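Local coordinates for protein glutathione S-transferase (Bombyx mori, PDB 4E8H) that probably catalyses the conjugation of glutathione to electrophilic compounds, working as a homodimer whose subunits each join a thioredoxin-like domain to a helical one, at residues 170-173 with 178-181. Residues are numbered along the deposited sequence; the frame is centred on the assembly and turned at random.
Sequences TNID and DFSS
In the all-helical C-terminal domain of this glutathione transferase, the loop between helices 160-174 and 183-196 folds back on the helix it has just left, and the ring of F179 meets I172 and D173 in that helix's last turn. The contact is apolar, with no hydrogen bond between the two segments. The end of I172 does most of the touching: CD1 of I172 lies 3.8 Å from CD2 of F179, and CG1 of I172 is 4.0 Å from CE2 of the same ring, an oblique approach to the ring. I172 owes this reach to its first torsion (chi1 68°), which sets CG1 between the backbone N and the carbonyl carbon, while chi2 of 168° keeps CD1 anti to CA, at the end of the extended branch that touches the ring. D173 adds only its CB, which meets the ring edge near its plane, 4.0 Å from CE2 of F179. Beyond the pair, I172 packs on Y114 and Y118 of helix 93-124 and on F136 and L140 of helix 130-146, and F179 on I185 of helix 183-196, so that the two side chains link the loop to the helical bundle. Replacing I172 by an alanine would probably open a gap beside CD2 and CE2 of F179, leaving the ring less firmly held against the helix. D178 and S180, which flank F179 in sequence, form an Asx turn. OD1 of D178 accepts from the backbone N of S180 at 3.0 Å, on the anti side of the carboxylate, somewhat out of its plane, and with an N-H...O angle of 162°. The hydroxyl OG of S180 reaches the same OD1 of D178 at 2.7 Å, from the syn side and likewise tilted out of the plane, giving that one oxygen two donors.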
ATOM      1  N   THR B 170       4.804 -15.134  10.809  1.00  7.73           N
ATOM      2  CA  THR B 170       6.045 -15.691  11.350  1.00  7.82           C
ATOM      3  C   THR B 170       6.495 -14.921  12.598  1.00  8.04           C
ATOM      4  O   THR B 170       6.862 -15.535  13.604  1.00  8.05           O
ATOM      5  CB  THR B 170       7.180 -15.726  10.296  1.00  7.85           C
ATOM      6  OG1 THR B 170       6.763 -16.510   9.169  1.00  7.43           O
ATOM      7  CG2 THR B 170       8.454 -16.344  10.877  1.00  7.65           C
ATOM      8  N   ASN B 171       6.452 -13.590  12.540  1.00  8.14           N
ATOM      9  CA  ASN B 171       6.852 -12.770  13.684  1.00  8.42           C
ATOM     10  C   ASN B 171       6.007 -13.017  14.932  1.00  8.68           C
ATOM     11  O   ASN B 171       6.552 -13.261  16.009  1.00  8.60           O
ATOM     12  CB  ASN B 171       6.860 -11.281  13.332  1.00  8.33           C
ATOM     13  CG  ASN B 171       8.052 -10.885  12.481  1.00  8.29           C
ATOM     14  OD1 ASN B 171       9.135 -11.462  12.590  1.00  8.42           O
ATOM     15  ND2 ASN B 171       7.857  -9.889  11.629  1.00  7.98           N
ATOM     16  N   ILE B 172       4.684 -12.973  14.781  1.00  9.14           N
ATOM     17  CA  ILE B 172       3.785 -13.161  15.925  1.00  9.58           C
ATOM     18  C   ILE B 172       3.892 -14.570  16.520  1.00 10.21           C
ATOM     19  O   ILE B 172       3.767 -14.745  17.734  1.00 10.30           O
ATOM     20  CB  ILE B 172       2.314 -12.735  15.629  1.00  9.45           C
ATOM     21  CG1 ILE B 172       1.637 -13.672  14.616  1.00  9.29           C
ATOM     22  CG2 ILE B 172       2.264 -11.268  15.175  1.00  9.18           C
ATOM     23  CD1 ILE B 172       0.123 -13.488  14.507  1.00  9.06           C
ATOM     24  N   ASP B 173       4.139 -15.561  15.664  1.00 10.92           N
ATOM     25  CA  ASP B 173       4.410 -16.922  16.112  1.00 11.74           C
ATOM     26  C   ASP B 173       5.647 -16.943  17.018  1.00 12.08           C
ATOM     27  O   ASP B 173       5.603 -17.495  18.123  1.00 12.13           O
ATOM     28  CB  ASP B 173       4.591 -17.857  14.913  1.00 11.87           C
ATOM     29  CG  ASP B 173       4.837 -19.297  15.321  1.00 12.47           C
ATOM     30  OD1 ASP B 173       3.957 -19.900  15.971  1.00 12.64           O
ATOM     31  OD2 ASP B 173       5.914 -19.830  14.977  1.00 13.40           O
ATOM     32  N   ASP B 178      -0.660 -17.302  19.822  1.00 15.37           N
ATOM     33  CA  ASP B 178      -1.289 -18.562  19.433  1.00 15.51           C
ATOM     34  C   ASP B 178      -2.540 -18.236  18.627  1.00 15.37           C
ATOM     35  O   ASP B 178      -3.539 -17.772  19.173  1.00 15.39           O
ATOM     36  CB  ASP B 178      -1.635 -19.394  20.680  1.00 15.70           C
ATOM     37  CG  ASP B 178      -2.238 -20.762  20.348  1.00 16.27           C
ATOM     38  OD1 ASP B 178      -2.476 -21.073  19.160  1.00 16.89           O
ATOM     39  OD2 ASP B 178      -2.476 -21.537  21.298  1.00 17.09           O
ATOM     40  N   PHE B 179      -2.472 -18.468  17.321  1.00 15.19           N
ATOM     41  CA  PHE B 179      -3.585 -18.168  16.426  1.00 14.95           C
ATOM     42  C   PHE B 179      -4.231 -19.444  15.889  1.00 15.04           C
ATOM     43  O   PHE B 179      -4.966 -19.404  14.899  1.00 15.03           O
ATOM     44  CB  PHE B 179      -3.109 -17.280  15.268  1.00 14.86           C
ATOM     45  CG  PHE B 179      -1.812 -17.730  14.653  1.00 14.23           C
ATOM     46  CD1 PHE B 179      -1.788 -18.756  13.711  1.00 13.90           C
ATOM     47  CD2 PHE B 179      -0.611 -17.132  15.021  1.00 13.76           C
ATOM     48  CE1 PHE B 179      -0.589 -19.181  13.146  1.00 13.46           C
ATOM     49  CE2 PHE B 179       0.594 -17.549  14.461  1.00 13.71           C
ATOM     50  CZ  PHE B 179       0.604 -18.576  13.523  1.00 13.43           C
ATOM     51  N   SER B 180      -3.966 -20.573  16.548  1.00 15.07           N
ATOM     52  CA  SER B 180      -4.472 -21.866  16.082  1.00 15.12           C
ATOM     53  C   SER B 180      -6.003 -21.931  15.988  1.00 15.08           C
ATOM     54  O   SER B 180      -6.540 -22.708  15.195  1.00 15.09           O
ATOM     55  CB  SER B 180      -3.913 -23.023  16.921  1.00 15.17           C
ATOM     56  OG  SER B 180      -4.277 -22.900  18.284  1.00 15.21           O
ATOM     57  N   SER B 181      -6.698 -21.107  16.774  1.00 14.95           N
ATOM     58  CA  SER B 181      -8.162 -21.032  16.704  1.00 14.82           C
ATOM     59  C   SER B 181      -8.678 -20.285  15.468  1.00 14.57           C
ATOM     60  O   SER B 181      -9.859 -20.395  15.127  1.00 14.62           O
ATOM     61  CB  SER B 181      -8.747 -20.414  17.971  1.00 14.92           C
ATOM     62  OG  SER B 181      -8.525 -19.016  18.005  1.00 15.13           O
TER